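Long-range contacts in lipoprotein (Colwellia psychrerythraea, PDB 3O0Y), which is of unknown function, though its family belongs to the metallopeptidase-like MA clan, and it is probably a membrane-anchored lipoprotein: residues 346-351 with 424-430; 416-420 with 432-436. All coordinates share one frame; numbering follows the deposited sequence.

Contact 1 of 2, residues 346-351 with 424-430; sequences RFLYED and MKANPKF
Met424 opens the contact by laying its CB 3.4 Å from the backbone O of Tyr349. Its flexible thioether chain, bent at chi2 and chi3, then swings round so that SD lies 3.7 Å from Tyr349 CB and meets the ring only obliquely, as a loose Met-aromatic contact. Lys425 lies against Leu348 CD2 with its CA and the CD of its bent chain. Asn427 O and Met424 O both accept from one water, which in turn accepts from Tyr349 N, so three backbone polar groups are satisfied at a single point. Pro428 brings its CA up to Phe347 O in a CA-H...O contact. The same oxygen takes the direct hydrogen bond of the pair, from Lys429 N (2.8 Å, 165° at the hydrogen).

Lys429 shows why a long side chain suits this place: extended beyond CG, it runs across one face of Tyr349, with CE 3.9 Å from the ring centroid in a CH-pi contact. The ammonium NZ passes beyond the ring and reaches Arg346 O through a water; another water joins Lys429 O to Tyr349 OH. Phe430 follows with CG lying between its backbone N and carbonyl carbon (chi1 56°), and CD2 points edge-on into the face of Phe347, 3.5 Å from Phe347 CG. The planes stand at 79°, a T-shaped pair, and the other face of Phe347 is covered by Arg346 CG.

Tyr349 OH also hydrogen-bonds to Asp362 OD2 of helix 353-373, against which Met424 packs too, whereas Phe347 and Phe430 pack against helix 334-342 and meet Phe492 of helix 491-515.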
ATOM      1  N   ARG A 346      14.791 -28.051  -7.371  1.00  7.97           N
ATOM      2  CA  ARG A 346      13.478 -28.390  -6.967  1.00  7.45           C
ATOM      3  C   ARG A 346      12.660 -27.146  -6.569  1.00  8.56           C
ATOM      4  O   ARG A 346      11.471 -27.269  -6.475  1.00 10.85           O
ATOM      5  CB  ARG A 346      13.495 -29.373  -5.786  1.00  7.08           C
ATOM      6  CG  ARG A 346      14.147 -28.830  -4.570  1.00  6.06           C
ATOM      7  CD  ARG A 346      14.269 -29.919  -3.476  1.00  7.56           C
ATOM      8  NE  ARG A 346      15.145 -29.507  -2.395  1.00  8.34           N
ATOM      9  CZ  ARG A 346      15.118 -30.002  -1.152  1.00 10.09           C
ATOM     10  NH1 ARG A 346      14.245 -30.969  -0.776  1.00 12.71           N
ATOM     11  NH2 ARG A 346      15.987 -29.540  -0.306  1.00  9.66           N
ATOM     12  N   PHE A 347      13.307 -26.029  -6.292  1.00  7.45           N
ATOM     13  CA  PHE A 347      12.655 -24.788  -5.824  1.00  9.66           C
ATOM     14  C   PHE A 347      12.553 -23.715  -6.903  1.00 10.52           C
ATOM     15  O   PHE A 347      12.164 -22.568  -6.595  1.00  9.78           O
ATOM     16  CB  PHE A 347      13.256 -24.241  -4.539  1.00  8.60           C
ATOM     17  CG  PHE A 347      13.190 -25.193  -3.381  1.00  7.01           C
ATOM     18  CD1 PHE A 347      11.961 -25.757  -3.007  1.00 10.52           C
ATOM     19  CD2 PHE A 347      14.334 -25.570  -2.672  1.00  6.90           C
ATOM     20  CE1 PHE A 347      11.904 -26.643  -1.967  1.00 10.86           C
ATOM     21  CE2 PHE A 347      14.258 -26.429  -1.621  1.00  9.13           C
ATOM     22  CZ  PHE A 347      13.057 -27.009  -1.285  1.00 11.31           C
ATOM     23  N   LEU A 348      12.885 -24.054  -8.145  1.00 10.61           N
ATOM     24  CA  LEU A 348      12.959 -23.018  -9.223  1.00  9.23           C
ATOM     25  C   LEU A 348      12.084 -23.420 -10.376  1.00 10.76           C
ATOM     26  O   LEU A 348      12.209 -24.551 -10.953  1.00  9.38           O
ATOM     27  CB  LEU A 348      14.389 -22.871  -9.724  1.00 11.02           C
ATOM     28  CG  LEU A 348      15.397 -22.301  -8.765  1.00 11.80           C
ATOM     29  CD1 LEU A 348      16.808 -22.540  -9.348  1.00 15.42           C
ATOM     30  CD2 LEU A 348      15.031 -20.841  -8.439  1.00 11.88           C
ATOM     31  N   TYR A 349      11.173 -22.530 -10.769  1.00  7.39           N
ATOM     32  CA  TYR A 349      10.491 -22.681 -12.014  1.00  8.81           C
ATOM     33  C   TYR A 349      11.425 -22.413 -13.164  1.00  9.17           C
ATOM     34  O   TYR A 349      12.372 -21.594 -13.050  1.00  9.09           O
ATOM     35  CB  TYR A 349       9.279 -21.703 -12.090  1.00  9.89           C
ATOM     36  CG  TYR A 349       8.210 -21.893 -11.055  1.00  7.52           C
ATOM     37  CD1 TYR A 349       7.297 -22.916 -11.191  1.00 10.44           C
ATOM     38  CD2 TYR A 349       8.167 -21.109  -9.920  1.00  7.13           C
ATOM     39  CE1 TYR A 349       6.310 -23.101 -10.245  1.00  9.36           C
ATOM     40  CE2 TYR A 349       7.162 -21.259  -8.952  1.00 10.64           C
ATOM     41  CZ  TYR A 349       6.261 -22.290  -9.127  1.00  8.48           C
ATOM     42  OH  TYR A 349       5.290 -22.509  -8.178  1.00 12.06           O
ATOM     43  N   GLU A 350      11.157 -23.068 -14.276  1.00 10.13           N
ATOM     44  CA  GLU A 350      11.978 -22.898 -15.460  1.00 11.55           C
ATOM     45  C   GLU A 350      11.833 -21.454 -15.972  1.00 11.48           C
ATOM     46  O   GLU A 350      10.724 -20.880 -15.934  1.00  8.45           O
ATOM     47  CB  GLU A 350      11.516 -23.928 -16.518  1.00 13.07           C
ATOM     48  CG  GLU A 350      12.202 -23.806 -17.841  1.00 20.31           C
ATOM     49  CD  GLU A 350      11.734 -24.861 -18.865  1.00 26.69           C
ATOM     50  OE1 GLU A 350      10.551 -24.820 -19.363  1.00 20.62           O
ATOM     51  OE2 GLU A 350      12.601 -25.738 -19.141  1.00 35.13           O
ATOM     52  N   ASP A 351      12.921 -20.868 -16.493  1.00 11.02           N
ATOM     53  CA  ASP A 351      12.781 -19.535 -17.074  1.00 11.85           C
ATOM     54  C   ASP A 351      12.282 -19.651 -18.539  1.00 12.62           C
ATOM     55  O   ASP A 351      13.080 -19.735 -19.500  1.00 12.78           O
ATOM     56  CB  ASP A 351      14.119 -18.833 -16.978  1.00 14.40           C
ATOM     57  CG  ASP A 351      14.119 -17.456 -17.611  1.00 18.02           C
ATOM     58  OD1 ASP A 351      13.067 -16.853 -17.911  1.00 15.93           O
ATOM     59  OD2 ASP A 351      15.244 -17.000 -17.891  1.00 23.83           O
ATOM     60  N   MET A 424      12.761 -15.805 -12.309  1.00 11.41           N
ATOM     61  CA  MET A 424      12.305 -17.009 -11.618  1.00 12.42           C
ATOM     62  C   MET A 424      13.111 -17.193 -10.303  1.00 13.51           C
ATOM     63  O   MET A 424      12.619 -17.757  -9.327  1.00 13.29           O
ATOM     64  CB  MET A 424      12.275 -18.247 -12.535  1.00 13.75           C
ATOM     65  CG  MET A 424      11.079 -18.315 -13.597  1.00 14.82           C
ATOM     66  SD  MET A 424       9.407 -18.087 -12.986  1.00  6.64           S
ATOM     67  CE  MET A 424       9.302 -16.222 -12.969  1.00  7.54           C
ATOM     68  N   LYS A 425      14.351 -16.699 -10.270  1.00 14.57           N
ATOM     69  CA  LYS A 425      15.166 -16.851  -9.059  1.00 15.14           C
ATOM     70  C   LYS A 425      14.588 -16.046  -7.894  1.00 14.11           C
ATOM     71  O   LYS A 425      14.816 -16.381  -6.725  1.00 13.67           O
ATOM     72  CB  LYS A 425      16.639 -16.476  -9.299  1.00 17.68           C
ATOM     73  CG  LYS A 425      17.251 -16.943 -10.629  1.00 26.09           C
ATOM     74  CD  LYS A 425      17.400 -18.459 -10.726  1.00 34.01           C
ATOM     75  CE  LYS A 425      18.638 -18.939 -11.577  1.00 36.10           C
ATOM     76  NZ  LYS A 425      19.701 -17.887 -11.715  1.00 40.88           N
ATOM     77  N   ALA A 426      13.799 -15.025  -8.214  1.00 10.55           N
ATOM     78  CA  ALA A 426      13.111 -14.178  -7.254  1.00 12.30           C
ATOM     79  C   ALA A 426      11.747 -14.767  -6.810  1.00  9.95           C
ATOM     80  O   ALA A 426      11.049 -14.179  -6.031  1.00 11.95           O
ATOM     81  CB  ALA A 426      12.924 -12.757  -7.867  1.00 14.92           C
ATOM     82  N   ASN A 427      11.374 -15.893  -7.398  1.00  9.87           N
ATOM     83  CA  ASN A 427      10.118 -16.615  -7.125  1.00  7.74           C
ATOM     84  C   ASN A 427      10.337 -18.043  -6.715  1.00  8.03           C
ATOM     85  O   ASN A 427       9.766 -18.954  -7.320  1.00  7.21           O
ATOM     86  CB  ASN A 427       9.236 -16.602  -8.371  1.00  7.08           C
ATOM     87  CG  ASN A 427       8.643 -15.201  -8.680  1.00 11.23           C
ATOM     88  OD1 ASN A 427       9.144 -14.462  -9.569  1.00 13.67           O
ATOM     89  ND2 ASN A 427       7.625 -14.854  -7.979  1.00  9.55           N
ATOM     90  N   PRO A 428      11.206 -18.258  -5.723  1.00  8.46           N
ATOM     91  CA  PRO A 428      11.424 -19.637  -5.312  1.00  8.37           C
ATOM     92  C   PRO A 428      10.096 -20.279  -4.934  1.00  7.14           C
ATOM     93  O   PRO A 428       9.210 -19.681  -4.314  1.00  7.07           O
ATOM     94  CB  PRO A 428      12.310 -19.507  -4.074  1.00  8.05           C
ATOM     95  CG  PRO A 428      12.041 -18.146  -3.504  1.00 11.44           C
ATOM     96  CD  PRO A 428      11.803 -17.290  -4.780  1.00  9.73           C
ATOM     97  N   LYS A 429       9.958 -21.552  -5.255  1.00  6.96           N
ATOM     98  CA  LYS A 429       8.700 -22.194  -4.999  1.00  6.69           C
ATOM     99  C   LYS A 429       8.236 -22.136  -3.553  1.00  8.62           C
ATOM    100  O   LYS A 429       7.009 -22.138  -3.310  1.00  9.63           O
ATOM    101  CB  LYS A 429       8.688 -23.625  -5.453  1.00  6.65           C
ATOM    102  CG  LYS A 429       8.944 -23.762  -7.007  1.00  8.26           C
ATOM    103  CD  LYS A 429       8.668 -25.183  -7.453  1.00 12.44           C
ATOM    104  CE  LYS A 429       8.957 -25.371  -8.956  1.00 17.11           C
ATOM    105  NZ  LYS A 429       8.567 -26.730  -9.429  1.00 21.77           N
ATOM    106  N   PHE A 430       9.182 -22.203  -2.642  1.00  5.85           N
ATOM    107  CA  PHE A 430       8.876 -22.240  -1.174  1.00  6.74           C
ATOM    108  C   PHE A 430       8.368 -20.914  -0.612  1.00  8.93           C
ATOM    109  O   PHE A 430       7.993 -20.846   0.537  1.00  8.88           O
ATOM    110  CB  PHE A 430      10.080 -22.729  -0.381  1.00  7.37           C
ATOM    111  CG  PHE A 430      11.353 -21.949  -0.584  1.00  6.60           C
ATOM    112  CD1 PHE A 430      11.511 -20.695  -0.041  1.00  9.83           C
ATOM    113  CD2 PHE A 430      12.430 -22.517  -1.258  1.00  7.28           C
ATOM    114  CE1 PHE A 430      12.666 -19.996  -0.164  1.00 13.35           C
ATOM    115  CE2 PHE A 430      13.640 -21.807  -1.416  1.00  7.99           C
ATOM    116  CZ  PHE A 430      13.780 -20.573  -0.871  1.00 10.11           C
TER
HETATM  117  O   HOH W   1       9.739 -28.677  -7.855  1.00 31.79           O
HETATM  118  O   HOH W   2      10.720 -26.216 -11.908  1.00 33.94           O
HETATM  119  O   HOH W   3      11.308 -20.122  -9.246  1.00 11.73           O
HETATM  120  O   HOH W   4       5.087 -22.756  -5.415  1.00 15.52           O

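Contact 2 of 2, residues 416-420 with 432-436; sequences IYWIN and LKTLT
Tyr417 and Thr436 carry the polar part of this buried contact. The phenol hydroxyl donates to the threonine: Tyr417 OH lies 2.8 Å from Thr436 OG1, which sits at the ring edge, near its plane. Because CG of Tyr417 is anti to the backbone N (chi1 166°), the ring extends from the strand and spans the wide gap to the helix; the axes of strand 416-419 and helix segment 432-436 approach to 11.1 Å, a span that suits the length of tyrosine and its terminal hydroxyl. Thr436 relays the bond onward, since with OG1 beside its own backbone N (chi1 -62°) the hydroxyl donates to Leu432 O at 2.8 Å, one turn back. That carbonyl also receives the helical bond from Thr436 N, and the two donors approach it from opposite faces of its plane. The threonine hydroxyl thus accepts from Tyr417 OH and donates to Leu432 O, which should fix its rotation.

Apolar contacts flank this relay. Ile419 CD1 meets Leu435 CD2 at 3.7 Å and lies 4.2 Å from Leu432 CD1, so the end of one branched chain fits against two leucine branches. Leu435 CG also lies against Tyr417 OH at 3.6 Å.

Tyr417 and Ile419, two apart on the strand, both face the helix, while Trp418 between them turns the other way, the usual alternation of a sheet. Strand 416-419, central in its three-stranded mixed sheet, thus packs against helix 432-439, and a mixed sheet packed on a helix is consistent with the MA-clan peptidase fold to which the family is assigned.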
ATOM      1  N   ILE A 416      -7.183  -7.419  -7.664  1.00  6.72           N
ATOM      2  CA  ILE A 416      -6.125  -8.165  -8.364  1.00  6.97           C
ATOM      3  C   ILE A 416      -4.901  -8.383  -7.508  1.00  6.79           C
ATOM      4  O   ILE A 416      -4.351  -7.448  -6.905  1.00  6.40           O
ATOM      5  CB  ILE A 416      -5.692  -7.387  -9.655  1.00  6.61           C
ATOM      6  CG1 ILE A 416      -6.937  -7.199 -10.582  1.00 10.09           C
ATOM      7  CG2 ILE A 416      -4.545  -8.103 -10.412  1.00  7.52           C
ATOM      8  CD1 ILE A 416      -6.710  -6.089 -11.602  1.00 12.96           C
ATOM      9  N   TYR A 417      -4.472  -9.634  -7.503  1.00  6.48           N
ATOM     10  CA  TYR A 417      -3.212 -10.078  -6.998  1.00  4.99           C
ATOM     11  C   TYR A 417      -2.264 -10.047  -8.182  1.00  5.87           C
ATOM     12  O   TYR A 417      -2.375 -10.805  -9.124  1.00  6.90           O
ATOM     13  CB  TYR A 417      -3.370 -11.466  -6.363  1.00  6.16           C
ATOM     14  CG  TYR A 417      -2.102 -12.273  -6.059  1.00  3.63           C
ATOM     15  CD1 TYR A 417      -0.866 -11.713  -5.916  1.00  5.67           C
ATOM     16  CD2 TYR A 417      -2.230 -13.618  -5.782  1.00  7.12           C
ATOM     17  CE1 TYR A 417       0.246 -12.500  -5.599  1.00  5.02           C
ATOM     18  CE2 TYR A 417      -1.103 -14.398  -5.504  1.00  5.78           C
ATOM     19  CZ  TYR A 417       0.110 -13.826  -5.386  1.00  8.91           C
ATOM     20  OH  TYR A 417       1.209 -14.588  -5.069  1.00  7.18           O
ATOM     21  N   TRP A 418      -1.348  -9.086  -8.114  1.00  5.90           N
ATOM     22  CA  TRP A 418      -0.317  -8.939  -9.077  1.00  6.66           C
ATOM     23  C   TRP A 418       0.940  -9.704  -8.681  1.00  6.29           C
ATOM     24  O   TRP A 418       1.412  -9.615  -7.521  1.00  8.08           O
ATOM     25  CB  TRP A 418       0.091  -7.506  -9.231  1.00  6.46           C
ATOM     26  CG  TRP A 418      -0.969  -6.623  -9.717  1.00  5.73           C
ATOM     27  CD1 TRP A 418      -1.881  -5.995  -8.927  1.00  9.30           C
ATOM     28  CD2 TRP A 418      -1.296  -6.266 -11.084  1.00  7.18           C
ATOM     29  NE1 TRP A 418      -2.743  -5.232  -9.706  1.00 12.53           N
ATOM     30  CE2 TRP A 418      -2.420  -5.398 -11.028  1.00 11.97           C
ATOM     31  CE3 TRP A 418      -0.774  -6.610 -12.324  1.00 12.14           C
ATOM     32  CZ2 TRP A 418      -3.022  -4.870 -12.181  1.00 14.61           C
ATOM     33  CZ3 TRP A 418      -1.361  -6.117 -13.482  1.00 13.83           C
ATOM     34  CH2 TRP A 418      -2.482  -5.220 -13.395  1.00 14.81           C
ATOM     35  N   ILE A 419       1.465 -10.453  -9.636  1.00  7.00           N
ATOM     36  CA  ILE A 419       2.709 -11.206  -9.436  1.00  6.43           C
ATOM     37  C   ILE A 419       3.800 -10.789 -10.416  1.00  7.93           C
ATOM     38  O   ILE A 419       3.517 -10.609 -11.596  1.00  9.72           O
ATOM     39  CB  ILE A 419       2.389 -12.752  -9.519  1.00  6.03           C
ATOM     40  CG1 ILE A 419       3.623 -13.553  -9.176  1.00  8.30           C
ATOM     41  CG2 ILE A 419       1.821 -13.116 -10.863  1.00  6.57           C
ATOM     42  CD1 ILE A 419       4.021 -13.520  -7.706  1.00  9.59           C
ATOM     43  N   ASN A 420       5.049 -10.625  -9.935  1.00  8.31           N
ATOM     44  CA  ASN A 420       6.176 -10.245 -10.806  1.00  7.40           C
ATOM     45  C   ASN A 420       6.866 -11.472 -11.371  1.00  9.44           C
ATOM     46  O   ASN A 420       7.441 -12.264 -10.596  1.00  9.80           O
ATOM     47  CB  ASN A 420       7.188  -9.467  -9.996  1.00  7.50           C
ATOM     48  CG  ASN A 420       8.129  -8.722 -10.854  1.00  9.02           C
ATOM     49  OD1 ASN A 420       8.606  -9.224 -11.860  1.00 10.53           O
ATOM     50  ND2 ASN A 420       8.423  -7.481 -10.472  1.00 11.13           N
ATOM     51  N   LEU A 432       6.012 -18.922  -2.471  1.00  6.27           N
ATOM     52  CA  LEU A 432       4.807 -18.522  -3.168  1.00  6.39           C
ATOM     53  C   LEU A 432       3.508 -18.694  -2.396  1.00  6.30           C
ATOM     54  O   LEU A 432       2.591 -17.902  -2.600  1.00  5.29           O
ATOM     55  CB  LEU A 432       4.764 -19.217  -4.509  1.00  6.43           C
ATOM     56  CG  LEU A 432       3.686 -18.820  -5.504  1.00 12.44           C
ATOM     57  CD1 LEU A 432       3.796 -17.327  -5.864  1.00 18.68           C
ATOM     58  CD2 LEU A 432       3.822 -19.712  -6.855  1.00 18.20           C
ATOM     59  N   LYS A 433       3.373 -19.744  -1.591  1.00  4.89           N
ATOM     60  CA  LYS A 433       2.151 -19.905  -0.811  1.00  5.97           C
ATOM     61  C   LYS A 433       1.976 -18.705   0.104  1.00  6.15           C
ATOM     62  O   LYS A 433       0.916 -18.041   0.084  1.00  6.17           O
ATOM     63  CB  LYS A 433       2.174 -21.205   0.020  1.00  8.53           C
ATOM     64  CG  LYS A 433       1.742 -22.429  -0.700  1.00  9.71           C
ATOM     65  CD  LYS A 433       1.737 -23.634   0.322  1.00  9.35           C
ATOM     66  CE  LYS A 433       1.335 -24.916  -0.271  1.00 13.92           C
ATOM     67  NZ  LYS A 433       1.509 -26.078   0.649  1.00  7.87           N
ATOM     68  N   THR A 434       3.028 -18.326   0.863  1.00  6.46           N
ATOM     69  CA  THR A 434       2.821 -17.271   1.848  1.00  5.07           C
ATOM     70  C   THR A 434       2.465 -15.952   1.175  1.00  6.76           C
ATOM     71  O   THR A 434       1.614 -15.186   1.654  1.00  7.12           O
ATOM     72  CB  THR A 434       3.969 -17.166   2.857  1.00  6.08           C
ATOM     73  OG1 THR A 434       3.432 -16.559   4.059  1.00  5.82           O
ATOM     74  CG2 THR A 434       5.197 -16.415   2.273  1.00  7.34           C
ATOM     75  N   LEU A 435       3.106 -15.689   0.031  1.00  6.11           N
ATOM     76  CA  LEU A 435       2.816 -14.453  -0.737  1.00  5.23           C
ATOM     77  C   LEU A 435       1.366 -14.470  -1.181  1.00  7.14           C
ATOM     78  O   LEU A 435       0.659 -13.454  -1.124  1.00  7.63           O
ATOM     79  CB  LEU A 435       3.741 -14.324  -1.896  1.00  7.63           C
ATOM     80  CG  LEU A 435       3.533 -13.094  -2.770  1.00  5.98           C
ATOM     81  CD1 LEU A 435       3.854 -11.832  -1.878  1.00 11.93           C
ATOM     82  CD2 LEU A 435       4.427 -13.174  -4.008  1.00  6.94           C
ATOM     83  N   THR A 436       0.917 -15.643  -1.609  1.00  5.84           N
ATOM     84  CA  THR A 436      -0.412 -15.786  -2.150  1.00  7.24           C
ATOM     85  C   THR A 436      -1.499 -15.641  -1.057  1.00  7.10           C
ATOM     86  O   THR A 436      -2.592 -15.024  -1.283  1.00  6.93           O
ATOM     87  CB  THR A 436      -0.536 -17.096  -2.912  1.00  7.20           C
ATOM     88  OG1 THR A 436       0.378 -17.104  -4.028  1.00  7.87           O
ATOM     89  CG2 THR A 436      -1.965 -17.388  -3.320  1.00  6.52           C
TER

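How the contacts relate
Contact 1 and contact 2 have their centres about 13 Å apart, on the same side of the chain's centre. Their segments alternate along the sequence: 346-351, then 416-420, 424-430 and 432-436. The connection from strand 416-419 to helix 432-439 therefore supplies a partner to contact 1, while the strand and helix it joins form contact 2. Helix 353-373 serves both, touching Tyr349 and Met424 in one and Tyr417, Ile419 and Thr436 in the other. The contacts also meet directly, where Tyr349 OH approaches Leu432 CD2 at 3.4 Å. Contact 1, more peripheral and partly exposed, fastens the connection to loop 346-351, and the buried contact 2 packs the strand against the helix it leads to.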